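Histidinol-phosphate aminotransferase (Clostridium acetobutylicum, PDB 3FTB) probably transfers amino groups with pyridoxal 5'-phosphate as cofactor, consistent with a histidinol-phosphate aminotransferase. Local coordinates at residues 100-105 with 146-151; 161-166 with 192-197; 274-279 with 339-344; 286-291 with 305-310. All coordinates share one frame; numbering follows the deposited sequence.

Interactions 1 and 2 belong to the part of the chain built on the seven-stranded mixed sheet, interactions 3 and 4 to the part built on the five-stranded one. Interaction 1 is buried and relies on backbone hydrogen bonds between parallel strands with branched aliphatic side chains. Interaction 2, also buried, adds aromatic packing and a water bridge; the two touch where I150 meets I161 and F166. Interaction 3 is partly buried, with F279 and I341 on one side and a charged cluster on the other. Interaction 4 lies at the surface, its centre about 19 Å from that of interaction 3, and F339 touches I289 between them.

Interaction 1: 100-105 with 146-151; sequences KILIIV and DSVIIG
K100 O draws three donors from the start of 146-151: D146 N at 3.1 Å, meeting the oxygen from above its carbonyl plane, and weakly S147 N and S147 OG. Further along, the ladder straightens. L102 N gives a nearly linear bond (171°) to S147 O at 2.8 Å, in the carbonyl plane, and L102 O takes I149 N at 3.2 Å, almost along the C=O axis. One residue thus bonds both ways, to the partners before and after V148, as neighbouring parallel strands do in the seven-stranded mixed sheet of this aminotransferase fold. L102 and V148 lie side by side on one face, CD2 3.9 Å from V148 CG2. I104 crosses V148 obliquely; chi1 of -82° sets I104 CG1 beside its own backbone N, and CD1 ends 4.0 Å from V148 CG1. On the other face I101 CD1 reaches I149 CG2 at 3.5 Å, while I101 CG1 passes S147 OG at 3.2 Å. The buried I104 N and I149 O, 3.6 Å apart, find no partner. Helix 135-141 packs on L102 and I104, and Y111 of helix 110-117 on I103 and I149. Strand 121-126 bonds to the far edge of 100-105, at I101, I103 and V105.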
loop_
_atom_site.group_PDB
_atom_site.type_symbol
_atom_site.label_atom_id
_atom_site.label_comp_id
_atom_site.label_asym_id
_atom_site.label_seq_id
_atom_site.Cartn_x
_atom_site.Cartn_y
_atom_site.Cartn_z
ATOM N N LYS A 100 9.848 23.275 3.826
ATOM C CA LYS A 100 11.086 23.606 3.125
ATOM C C LYS A 100 12.195 22.591 3.402
ATOM O O LYS A 100 12.458 22.243 4.554
ATOM C CB LYS A 100 11.557 24.997 3.511
ATOM C CG LYS A 100 12.689 25.522 2.664
ATOM C CD LYS A 100 12.943 26.963 3.039
ATOM C CE LYS A 100 13.888 27.642 2.088
ATOM N NZ LYS A 100 14.034 29.068 2.489
ATOM N N ILE A 101 12.852 22.124 2.345
ATOM C CA ILE A 101 13.882 21.105 2.501
ATOM C C ILE A 101 15.148 21.417 1.698
ATOM O O ILE A 101 15.089 21.992 0.616
ATOM C CB ILE A 101 13.351 19.710 2.092
ATOM C CG1 ILE A 101 14.174 18.603 2.755
ATOM C CG2 ILE A 101 13.366 19.573 0.580
ATOM C CD1 ILE A 101 13.521 17.200 2.716
ATOM N N LEU A 102 16.295 21.045 2.249
ATOM C CA LEU A 102 17.551 21.044 1.507
ATOM C C LEU A 102 17.740 19.669 0.870
ATOM O O LEU A 102 17.850 18.665 1.580
ATOM C CB LEU A 102 18.725 21.329 2.452
ATOM C CG LEU A 102 20.139 21.424 1.878
ATOM C CD1 LEU A 102 20.315 22.775 1.272
ATOM C CD2 LEU A 102 21.147 21.209 3.001
ATOM N N ILE A 103 17.767 19.619 -0.459
ATOM C CA ILE A 103 18.024 18.363 -1.149
ATOM C C ILE A 103 19.450 18.360 -1.671
ATOM O O ILE A 103 19.847 19.248 -2.424
ATOM C CB ILE A 103 17.029 18.095 -2.300
ATOM C CG1 ILE A 103 15.594 18.356 -1.844
ATOM C CG2 ILE A 103 17.164 16.653 -2.779
ATOM C CD1 ILE A 103 14.550 18.105 -2.906
ATOM N N ILE A 104 20.234 17.387 -1.214
ATOM C CA ILE A 104 21.583 17.205 -1.705
ATOM C C ILE A 104 21.463 16.521 -3.052
ATOM O O ILE A 104 20.764 15.512 -3.188
ATOM C CB ILE A 104 22.445 16.352 -0.755
ATOM C CG1 ILE A 104 22.985 17.215 0.385
ATOM C CG2 ILE A 104 23.627 15.748 -1.516
ATOM C CD1 ILE A 104 21.958 18.120 1.013
ATOM N N VAL A 105 22.156 17.065 -4.044
ATOM C CA VAL A 105 21.925 16.685 -5.424
ATOM C C VAL A 105 23.264 16.775 -6.184
ATOM O O VAL A 105 24.112 17.596 -5.830
ATOM C CB VAL A 105 20.836 17.613 -6.014
ATOM C CG1 VAL A 105 21.447 18.945 -6.451
ATOM C CG2 VAL A 105 20.088 16.929 -7.144
ATOM N N ASP A 146 13.769 23.626 6.966
ATOM C CA ASP A 146 13.157 22.918 8.084
ATOM C C ASP A 146 13.716 21.507 8.172
ATOM O O ASP A 146 13.605 20.845 9.212
ATOM C CB ASP A 146 11.646 22.846 7.887
ATOM C CG ASP A 146 11.056 24.176 7.482
ATOM O OD1 ASP A 146 11.282 25.175 8.201
ATOM O OD2 ASP A 146 10.374 24.223 6.438
ATOM N N SER A 147 14.320 21.058 7.073
ATOM C CA SER A 147 14.798 19.685 6.965
ATOM C C SER A 147 15.844 19.467 5.856
ATOM O O SER A 147 16.025 20.306 4.973
ATOM C CB SER A 147 13.609 18.745 6.747
ATOM O OG SER A 147 12.883 19.125 5.590
ATOM N N VAL A 148 16.524 18.323 5.927
ATOM C CA VAL A 148 17.479 17.892 4.916
ATOM C C VAL A 148 17.137 16.450 4.578
ATOM O O VAL A 148 16.702 15.702 5.448
ATOM C CB VAL A 148 18.938 17.930 5.442
ATOM C CG1 VAL A 148 19.929 17.436 4.366
ATOM C CG2 VAL A 148 19.319 19.332 5.917
ATOM N N ILE A 149 17.299 16.069 3.315
ATOM C CA ILE A 149 17.249 14.661 2.914
ATOM C C ILE A 149 18.493 14.332 2.080
ATOM O O ILE A 149 18.840 15.034 1.129
ATOM C CB ILE A 149 15.940 14.278 2.155
ATOM C CG1 ILE A 149 15.930 12.781 1.813
ATOM C CG2 ILE A 149 15.750 15.132 0.894
ATOM C CD1 ILE A 149 14.549 12.212 1.542
ATOM N N ILE A 150 19.171 13.262 2.465
ATOM C CA ILE A 150 20.467 12.930 1.904
ATOM C C ILE A 150 20.590 11.404 1.828
ATOM O O ILE A 150 20.212 10.708 2.747
ATOM C CB ILE A 150 21.593 13.554 2.763
ATOM C CG1 ILE A 150 22.961 13.372 2.112
ATOM C CG2 ILE A 150 21.592 12.967 4.169
ATOM C CD1 ILE A 150 24.070 14.062 2.874
ATOM N N GLY A 151 21.090 10.886 0.713
ATOM C CA GLY A 151 21.216 9.449 0.539
ATOM C C GLY A 151 22.486 8.881 1.145
ATOM O O GLY A 151 23.548 9.496 1.098
#

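Interaction 2: 161-166 with 192-197; sequences INKEKF and DPSSSF
Strand 147-151, helix 163-176 and strand 179-183, which runs parallel to 147-151 and next to it, form a beta-alpha-beta crossover; I161 lies in the lead-in to its helix and faces a loop between strands 179-183 and 207-212. Its CG2, anti to the backbone N, touches F197 CZ at 3.5 Å, and its CB lies close to F197 CE1; the two side chains cross at about a right angle. A water donates to I161 O at 2.7 Å and to S195 O at 2.9 Å, and S195 O also accepts from N152 ND2. N162 is the N-cap: its OD1 accepts K165 N at 2.9 Å, nearly straight (169°), with the donor above the amide plane. K163, on the first turn, bends at chi3 (-77°) so that CE comes within 3.2 Å of S194 O, inside a type I turn from D192 to S195. Its NZ also has a long, weak ion pair with E200. F166 closes the turn with CG anti to its backbone N, its ring plane 72° from that of F197 in an oblique pairing. I182 of strand 179-183 also packs on F197, whose CZ touches both I161 CG2 and, at 3.8 Å, F166 CD2.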
loop_
_atom_site.group_PDB
_atom_site.type_symbol
_atom_site.label_atom_id
_atom_site.label_comp_id
_atom_site.label_asym_id
_atom_site.label_seq_id
_atom_site.Cartn_x
_atom_site.Cartn_y
_atom_site.Cartn_z
ATOM N N ILE A 161 27.856 8.964 3.412
ATOM C CA ILE A 161 28.052 10.118 4.281
ATOM C C ILE A 161 29.183 9.904 5.310
ATOM O O ILE A 161 29.081 9.056 6.190
ATOM C CB ILE A 161 26.765 10.468 5.038
ATOM C CG1 ILE A 161 25.617 10.783 4.070
ATOM C CG2 ILE A 161 27.011 11.636 5.995
ATOM C CD1 ILE A 161 24.263 10.891 4.761
ATOM N N ASN A 162 30.254 10.681 5.176
ATOM C CA ASN A 162 31.358 10.720 6.135
ATOM C C ASN A 162 30.837 11.019 7.533
ATOM O O ASN A 162 30.376 12.130 7.811
ATOM C CB ASN A 162 32.375 11.794 5.687
ATOM C CG ASN A 162 33.623 11.860 6.572
ATOM O OD1 ASN A 162 33.537 11.970 7.792
ATOM N ND2 ASN A 162 34.788 11.837 5.939
ATOM N N LYS A 163 30.896 10.024 8.418
ATOM C CA LYS A 163 30.332 10.188 9.745
ATOM C C LYS A 163 31.013 11.330 10.488
ATOM O O LYS A 163 30.346 12.228 10.984
ATOM C CB LYS A 163 30.408 8.891 10.549
ATOM C CG LYS A 163 29.327 8.773 11.610
ATOM C CD LYS A 163 29.617 7.645 12.586
ATOM C CE LYS A 163 29.311 6.263 12.022
ATOM N NZ LYS A 163 29.797 5.210 12.977
ATOM N N GLU A 164 32.340 11.319 10.535
ATOM C CA GLU A 164 33.063 12.353 11.276
ATOM C C GLU A 164 32.681 13.796 10.868
ATOM O O GLU A 164 32.408 14.630 11.731
ATOM C CB GLU A 164 34.576 12.102 11.227
ATOM C CG GLU A 164 35.435 13.243 11.766
ATOM C CD GLU A 164 35.922 14.174 10.665
ATOM O OE1 GLU A 164 36.351 13.661 9.607
ATOM O OE2 GLU A 164 35.887 15.411 10.854
ATOM N N LYS A 165 32.631 14.076 9.565
ATOM C CA LYS A 165 32.300 15.419 9.068
ATOM C C LYS A 165 30.833 15.798 9.270
ATOM O O LYS A 165 30.506 16.966 9.497
ATOM C CB LYS A 165 32.621 15.543 7.577
ATOM C CG LYS A 165 33.993 15.061 7.168
ATOM C CD LYS A 165 34.403 15.681 5.837
ATOM C CE LYS A 165 35.893 15.523 5.582
ATOM N NZ LYS A 165 36.360 16.417 4.483
ATOM N N PHE A 166 29.951 14.808 9.155
ATOM C CA PHE A 166 28.513 15.044 9.230
ATOM C C PHE A 166 28.055 15.242 10.676
ATOM O O PHE A 166 26.975 15.795 10.913
ATOM C CB PHE A 166 27.762 13.870 8.590
ATOM C CG PHE A 166 26.380 14.215 8.080
ATOM C CD1 PHE A 166 26.211 14.906 6.884
ATOM C CD2 PHE A 166 25.247 13.809 8.775
ATOM C CE1 PHE A 166 24.935 15.210 6.404
ATOM C CE2 PHE A 166 23.976 14.105 8.298
ATOM C CZ PHE A 166 23.826 14.808 7.111
ATOM N N ASP A 192 29.299 -2.791 6.591
ATOM C CA ASP A 192 29.741 -2.083 7.783
ATOM C C ASP A 192 28.554 -1.369 8.427
ATOM O O ASP A 192 28.099 -0.346 7.918
ATOM C CB ASP A 192 30.830 -1.072 7.402
ATOM C CG ASP A 192 31.393 -0.320 8.607
ATOM O OD1 ASP A 192 31.216 -0.803 9.747
ATOM O OD2 ASP A 192 32.020 0.751 8.412
ATOM N N PRO A 193 28.105 -1.890 9.563
ATOM C CA PRO A 193 27.045 -1.291 10.352
ATOM C C PRO A 193 27.426 0.081 10.750
ATOM O O PRO A 193 26.636 0.900 11.110
ATOM C CB PRO A 193 26.994 -2.178 11.583
ATOM C CG PRO A 193 27.627 -3.418 11.209
ATOM C CD PRO A 193 28.415 -3.252 10.013
ATOM N N SER A 194 28.696 0.358 10.654
ATOM C CA SER A 194 29.069 1.691 10.974
ATOM C C SER A 194 28.903 2.637 9.813
ATOM O O SER A 194 29.070 3.793 10.004
ATOM C CB SER A 194 30.371 1.789 11.790
ATOM O OG SER A 194 31.523 1.845 11.010
ATOM N N SER A 195 28.470 2.119 8.656
ATOM C CA SER A 195 28.136 2.940 7.488
ATOM C C SER A 195 26.748 3.552 7.585
ATOM O O SER A 195 26.502 4.622 7.013
ATOM C CB SER A 195 28.276 2.145 6.190
ATOM O OG SER A 195 29.637 2.100 5.789
ATOM N N SER A 196 25.849 2.880 8.311
ATOM C CA SER A 196 24.522 3.432 8.602
ATOM C C SER A 196 24.548 4.329 9.830
ATOM O O SER A 196 25.358 4.152 10.734
ATOM C CB SER A 196 23.482 2.330 8.797
ATOM O OG SER A 196 23.836 1.484 9.864
ATOM N N PHE A 197 23.652 5.302 9.846
ATOM C CA PHE A 197 23.490 6.162 10.997
ATOM C C PHE A 197 22.517 5.547 11.985
ATOM O O PHE A 197 22.154 6.189 12.969
ATOM C CB PHE A 197 22.969 7.527 10.558
ATOM C CG PHE A 197 24.036 8.432 10.020
ATOM C CD1 PHE A 197 24.571 8.218 8.755
ATOM C CD2 PHE A 197 24.513 9.493 10.778
ATOM C CE1 PHE A 197 25.565 9.044 8.260
ATOM C CE2 PHE A 197 25.499 10.321 10.283
ATOM C CZ PHE A 197 26.027 10.096 9.024
HETATM O O HOH W 1 28.665 6.392 6.396
#

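Interaction 3: 274-279 with 339-344; sequences KERKRF and FAIKDE
The long helix 262-285 packs here against the end of strand 336-340 and the connection into helix 344-359, and the contact divides into an apolar half and a charged half. In the apolar half F279, its CG anti to the backbone N (chi1 -166°), slants across I341, with CD2 3.5 Å from I341 CG1. F339 CB comes to the edge of the F279 ring, near its plane. A340 O lies 3.7 Å from F279 CE2 and is buried without a partner in the model. I341 CD1 touches both F279 CD2 and the aliphatic part of R276 at CG, 3.7 Å from the latter, while the guanidinium of R276 runs on to the carbonyl of A297.

The charged half is a salt-bridge network of E275, R278 and E344. R278 NH2 gives E275 OE2 a straight bond of 3.0 Å (163°), which uses the syn lone pair and lies in the guanidinium plane; the bonds from NE are weak. E344 instead stacks over a face of the same guanidinium, the planes 11° apart, with its OE2 3.6 Å from R278 NE, so that this pairing is one of charge alone. The two carboxylates crowd, E275 OE1 standing 3.1 Å from E344 OE1, and R278, which both approach, probably offsets the repulsion.

Helix 344-359 extends the cluster: N347 ND2 donates to E275 OE2, and T348 OG1 accepts from R278 NH2. D343 is the N-cap residue of that helix and pairs with K346. V300 of the adjacent strand 299-304 packs on both F279 and F339.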
loop_
_atom_site.group_PDB
_atom_site.type_symbol
_atom_site.label_atom_id
_atom_site.label_comp_id
_atom_site.label_asym_id
_atom_site.label_seq_id
_atom_site.Cartn_x
_atom_site.Cartn_y
_atom_site.Cartn_z
ATOM N N LYS A 274 33.799 -8.622 -3.644
ATOM C CA LYS A 274 34.617 -9.028 -4.781
ATOM C C LYS A 274 34.188 -8.376 -6.088
ATOM O O LYS A 274 34.933 -7.603 -6.687
ATOM C CB LYS A 274 34.545 -10.543 -4.968
ATOM C CG LYS A 274 35.242 -11.355 -3.898
ATOM C CD LYS A 274 35.557 -12.749 -4.419
ATOM C CE LYS A 274 35.806 -13.729 -3.279
ATOM N NZ LYS A 274 34.549 -14.123 -2.577
ATOM N N GLU A 275 32.987 -8.722 -6.535
ATOM C CA GLU A 275 32.505 -8.288 -7.837
ATOM C C GLU A 275 32.596 -6.770 -8.030
ATOM O O GLU A 275 33.058 -6.298 -9.073
ATOM C CB GLU A 275 31.086 -8.810 -8.095
ATOM C CG GLU A 275 30.636 -8.685 -9.543
ATOM C CD GLU A 275 31.669 -9.216 -10.539
ATOM O OE1 GLU A 275 32.470 -10.091 -10.149
ATOM O OE2 GLU A 275 31.675 -8.766 -11.711
ATOM N N ARG A 276 32.183 -6.002 -7.027
ATOM C CA ARG A 276 32.247 -4.550 -7.159
ATOM C C ARG A 276 33.675 -4.122 -7.449
ATOM O O ARG A 276 33.910 -3.262 -8.290
ATOM C CB ARG A 276 31.725 -3.824 -5.914
ATOM C CG ARG A 276 31.760 -2.294 -6.039
ATOM C CD ARG A 276 31.183 -1.589 -4.813
ATOM N NE ARG A 276 31.670 -2.175 -3.566
ATOM C CZ ARG A 276 30.886 -2.566 -2.563
ATOM N NH1 ARG A 276 29.571 -2.404 -2.645
ATOM N NH2 ARG A 276 31.415 -3.113 -1.473
ATOM N N LYS A 277 34.623 -4.735 -6.748
ATOM C CA LYS A 277 36.035 -4.394 -6.891
ATOM C C LYS A 277 36.561 -4.708 -8.289
ATOM O O LYS A 277 37.311 -3.921 -8.865
ATOM C CB LYS A 277 36.877 -5.116 -5.829
ATOM C CG LYS A 277 38.306 -4.611 -5.715
ATOM C CD LYS A 277 39.055 -5.330 -4.604
ATOM C CE LYS A 277 40.541 -4.990 -4.634
ATOM N NZ LYS A 277 41.197 -5.447 -5.894
ATOM N N ARG A 278 36.159 -5.855 -8.829
ATOM C CA ARG A 278 36.587 -6.269 -10.161
ATOM C C ARG A 278 35.915 -5.420 -11.232
ATOM O O ARG A 278 36.574 -4.864 -12.109
ATOM C CB ARG A 278 36.253 -7.746 -10.401
ATOM C CG ARG A 278 36.885 -8.331 -11.658
ATOM C CD ARG A 278 36.270 -9.675 -12.019
ATOM N NE ARG A 278 34.903 -9.528 -12.513
ATOM C CZ ARG A 278 34.538 -9.709 -13.779
ATOM N NH1 ARG A 278 35.441 -10.049 -14.686
ATOM N NH2 ARG A 278 33.268 -9.555 -14.139
ATOM N N PHE A 279 34.593 -5.341 -11.156
ATOM C CA PHE A 279 33.804 -4.572 -12.107
ATOM C C PHE A 279 34.450 -3.203 -12.375
ATOM O O PHE A 279 34.608 -2.784 -13.528
ATOM C CB PHE A 279 32.363 -4.413 -11.584
ATOM C CG PHE A 279 31.390 -3.932 -12.623
ATOM C CD1 PHE A 279 31.141 -4.684 -13.763
ATOM C CD2 PHE A 279 30.735 -2.723 -12.472
ATOM C CE1 PHE A 279 30.255 -4.246 -14.714
ATOM C CE2 PHE A 279 29.851 -2.278 -13.430
ATOM C CZ PHE A 279 29.612 -3.045 -14.554
ATOM N N PHE A 339 25.634 2.439 -14.186
ATOM C CA PHE A 339 25.554 1.009 -14.461
ATOM C C PHE A 339 25.265 0.247 -13.173
ATOM O O PHE A 339 25.809 0.564 -12.111
ATOM C CB PHE A 339 26.864 0.474 -15.065
ATOM C CG PHE A 339 27.321 1.195 -16.315
ATOM C CD1 PHE A 339 26.422 1.917 -17.108
ATOM C CD2 PHE A 339 28.657 1.120 -16.718
ATOM C CE1 PHE A 339 26.852 2.571 -18.270
ATOM C CE2 PHE A 339 29.092 1.769 -17.880
ATOM C CZ PHE A 339 28.176 2.490 -18.653
ATOM N N ALA A 340 24.431 -0.777 -13.267
ATOM C CA ALA A 340 24.225 -1.657 -12.126
ATOM C C ALA A 340 25.426 -2.583 -11.986
ATOM O O ALA A 340 26.186 -2.773 -12.928
ATOM C CB ALA A 340 22.943 -2.461 -12.284
ATOM N N ILE A 341 25.607 -3.136 -10.796
ATOM C CA ILE A 341 26.636 -4.138 -10.567
ATOM C C ILE A 341 25.917 -5.416 -10.171
ATOM O O ILE A 341 25.283 -5.470 -9.119
ATOM C CB ILE A 341 27.649 -3.695 -9.470
ATOM C CG1 ILE A 341 28.346 -2.402 -9.896
ATOM C CG2 ILE A 341 28.684 -4.790 -9.197
ATOM C CD1 ILE A 341 29.422 -1.945 -8.950
ATOM N N LYS A 342 25.986 -6.420 -11.044
ATOM C CA LYS A 342 25.312 -7.694 -10.828
ATOM C C LYS A 342 26.339 -8.765 -10.530
ATOM O O LYS A 342 27.418 -8.477 -10.015
ATOM C CB LYS A 342 24.517 -8.082 -12.075
ATOM C CG LYS A 342 23.605 -6.976 -12.553
ATOM C CD LYS A 342 22.926 -7.314 -13.857
ATOM C CE LYS A 342 21.895 -6.257 -14.211
ATOM N NZ LYS A 342 20.707 -6.336 -13.323
ATOM N N ASP A 343 25.994 -10.004 -10.870
ATOM C CA ASP A 343 26.912 -11.130 -10.750
ATOM C C ASP A 343 27.956 -11.135 -11.885
ATOM O O ASP A 343 27.729 -10.587 -12.967
ATOM C CB ASP A 343 26.123 -12.433 -10.750
ATOM C CG ASP A 343 25.185 -12.547 -11.942
ATOM O OD1 ASP A 343 25.470 -13.354 -12.850
ATOM O OD2 ASP A 343 24.163 -11.829 -11.980
ATOM N N GLU A 344 29.099 -11.762 -11.620
ATOM C CA GLU A 344 30.223 -11.805 -12.554
ATOM C C GLU A 344 29.845 -12.186 -13.995
ATOM O O GLU A 344 30.346 -11.600 -14.958
ATOM C CB GLU A 344 31.307 -12.745 -12.000
ATOM C CG GLU A 344 32.636 -12.736 -12.770
ATOM C CD GLU A 344 33.853 -12.940 -11.862
ATOM O OE1 GLU A 344 33.689 -12.918 -10.623
ATOM O OE2 GLU A 344 34.978 -13.111 -12.378
#

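Interaction 4: 286-291 with 305-310; sequences IGFIKR and ENISGE
E305 comes first, just beyond strand 299-304, with its CA 4.9 Å from F288 CA. Its backbone N stands 3.0 Å from F288 O. The side chain, extended beyond CG and with CG anti to its own N, crosses K290 at about a right angle. K290 bends at chi3 (-79°), which lays its CE 3.8 Å from E305 CG, so the methylene parts of the two chains carry this contact. Their charged tips come near without forming a salt bridge: K290 NZ is 4.2 Å from E305 OE2, a separation at which attraction may still help. E305 O also approaches F288 CB, at 3.5 Å.

N306 takes the chain round with positive phi (69°), after which I307 turns back toward 286-291. Its CG2 occupies the crowded position between backbone N and carbonyl carbon and rests 3.6 Å from F288 CB, the two side chains crossing obliquely. F288 CG is in the crowded position too (chi1 54°), and its ring has I286 CG2 over one face, 3.6 Å above the plane. L312 of helix 309-317 and L361 at the chain terminus touch both F288 and I307, which makes this the apolar side of an otherwise exposed contact. S308 serves as N-cap of helix 309-317, its OG also bonded to K311 NZ, and G309 begins the helix.

Segment 286-291 runs into edge strand 289-293 of the five-stranded sheet and 305-310 leaves strand 299-304; their contact closes the open end of this beta hairpin, where K290 and R291 face R303 in a classic beta bulge.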
loop_
_atom_site.group_PDB
_atom_site.type_symbol
_atom_site.label_atom_id
_atom_site.label_comp_id
_atom_site.label_asym_id
_atom_site.label_seq_id
_atom_site.Cartn_x
_atom_site.Cartn_y
_atom_site.Cartn_z
ATOM N N ILE A 286 38.242 0.494 -19.929
ATOM C CA ILE A 286 37.456 0.873 -21.109
ATOM C C ILE A 286 37.759 2.307 -21.534
ATOM O O ILE A 286 37.786 3.215 -20.699
ATOM C CB ILE A 286 35.940 0.635 -20.881
ATOM C CG1 ILE A 286 35.735 -0.733 -20.232
ATOM C CG2 ILE A 286 35.157 0.754 -22.188
ATOM C CD1 ILE A 286 34.473 -1.403 -20.613
ATOM N N GLY A 287 38.004 2.498 -22.831
ATOM C CA GLY A 287 38.540 3.744 -23.344
ATOM C C GLY A 287 37.665 4.978 -23.227
ATOM O O GLY A 287 38.164 6.080 -22.947
ATOM N N PHE A 288 36.365 4.817 -23.450
ATOM C CA PHE A 288 35.465 5.960 -23.344
ATOM C C PHE A 288 35.078 6.195 -21.895
ATOM O O PHE A 288 34.532 7.246 -21.555
ATOM C CB PHE A 288 34.228 5.807 -24.230
ATOM C CG PHE A 288 33.478 4.537 -24.010
ATOM C CD1 PHE A 288 32.573 4.435 -22.985
ATOM C CD2 PHE A 288 33.668 3.451 -24.844
ATOM C CE1 PHE A 288 31.874 3.272 -22.786
ATOM C CE2 PHE A 288 32.975 2.284 -24.650
ATOM C CZ PHE A 288 32.076 2.192 -23.622
ATOM N N ILE A 289 35.377 5.213 -21.043
ATOM C CA ILE A 289 35.226 5.393 -19.607
ATOM C C ILE A 289 36.344 6.285 -19.097
ATOM O O ILE A 289 37.443 5.815 -18.817
ATOM C CB ILE A 289 35.248 4.072 -18.839
ATOM C CG1 ILE A 289 34.179 3.116 -19.372
ATOM C CG2 ILE A 289 35.019 4.335 -17.349
ATOM C CD1 ILE A 289 32.837 3.304 -18.728
ATOM N N LYS A 290 36.034 7.575 -18.997
ATOM C CA LYS A 290 36.983 8.616 -18.620
ATOM C C LYS A 290 37.245 8.601 -17.121
ATOM O O LYS A 290 38.384 8.772 -16.673
ATOM C CB LYS A 290 36.456 9.986 -19.071
ATOM C CG LYS A 290 36.938 11.156 -18.231
ATOM C CD LYS A 290 36.359 12.484 -18.733
ATOM C CE LYS A 290 37.105 12.988 -19.961
ATOM N NZ LYS A 290 36.564 14.277 -20.498
ATOM N N ARG A 291 36.184 8.399 -16.345
ATOM C CA ARG A 291 36.307 8.282 -14.898
ATOM C C ARG A 291 35.215 7.414 -14.289
ATOM O O ARG A 291 34.025 7.552 -14.598
ATOM C CB ARG A 291 36.297 9.657 -14.224
ATOM C CG ARG A 291 36.346 9.562 -12.707
ATOM C CD ARG A 291 36.288 10.915 -12.012
ATOM N NE ARG A 291 36.325 10.749 -10.557
ATOM C CZ ARG A 291 36.290 11.744 -9.674
ATOM N NH1 ARG A 291 36.221 13.007 -10.077
ATOM N NH2 ARG A 291 36.329 11.473 -8.378
ATOM N N GLU A 305 33.560 9.965 -22.536
ATOM C CA GLU A 305 34.431 10.777 -23.389
ATOM C C GLU A 305 34.375 10.341 -24.857
ATOM O O GLU A 305 34.605 9.170 -25.173
ATOM C CB GLU A 305 35.872 10.697 -22.887
ATOM C CG GLU A 305 36.811 11.675 -23.556
ATOM C CD GLU A 305 38.257 11.345 -23.274
ATOM O OE1 GLU A 305 38.552 10.149 -23.065
ATOM O OE2 GLU A 305 39.095 12.273 -23.260
ATOM N N ASN A 306 34.081 11.286 -25.748
ATOM C CA ASN A 306 33.959 10.983 -27.174
ATOM C C ASN A 306 32.739 10.136 -27.492
ATOM O O ASN A 306 32.739 9.372 -28.462
ATOM C CB ASN A 306 35.211 10.275 -27.692
ATOM C CG ASN A 306 36.408 11.185 -27.740
ATOM O OD1 ASN A 306 37.548 10.735 -27.628
ATOM N ND2 ASN A 306 36.159 12.481 -27.904
ATOM N N ILE A 307 31.707 10.282 -26.664
ATOM C CA ILE A 307 30.473 9.526 -26.801
ATOM C C ILE A 307 29.491 9.981 -25.728
ATOM O O ILE A 307 29.873 10.215 -24.579
ATOM C CB ILE A 307 30.716 7.995 -26.694
ATOM C CG1 ILE A 307 29.419 7.218 -26.934
ATOM C CG2 ILE A 307 31.340 7.636 -25.353
ATOM C CD1 ILE A 307 29.653 5.758 -27.238
ATOM N N SER A 308 28.229 10.122 -26.122
ATOM C CA SER A 308 27.170 10.544 -25.218
ATOM C C SER A 308 26.463 9.348 -24.599
ATOM O O SER A 308 26.443 8.262 -25.176
ATOM C CB SER A 308 26.157 11.413 -25.962
ATOM O OG SER A 308 25.798 10.819 -27.194
ATOM N N GLY A 309 25.886 9.550 -23.418
ATOM C CA GLY A 309 25.135 8.506 -22.751
ATOM C C GLY A 309 23.950 8.039 -23.579
ATOM O O GLY A 309 23.517 6.887 -23.467
ATOM N N GLU A 310 23.412 8.937 -24.402
ATOM C CA GLU A 310 22.333 8.564 -25.305
ATOM C C GLU A 310 22.893 7.731 -26.438
ATOM O O GLU A 310 22.278 6.764 -26.854
ATOM C CB GLU A 310 21.593 9.782 -25.872
ATOM C CG GLU A 310 20.303 9.386 -26.607
ATOM C CD GLU A 310 19.549 10.556 -27.221
ATOM O OE1 GLU A 310 20.195 11.458 -27.797
ATOM O OE2 GLU A 310 18.300 10.556 -27.147
#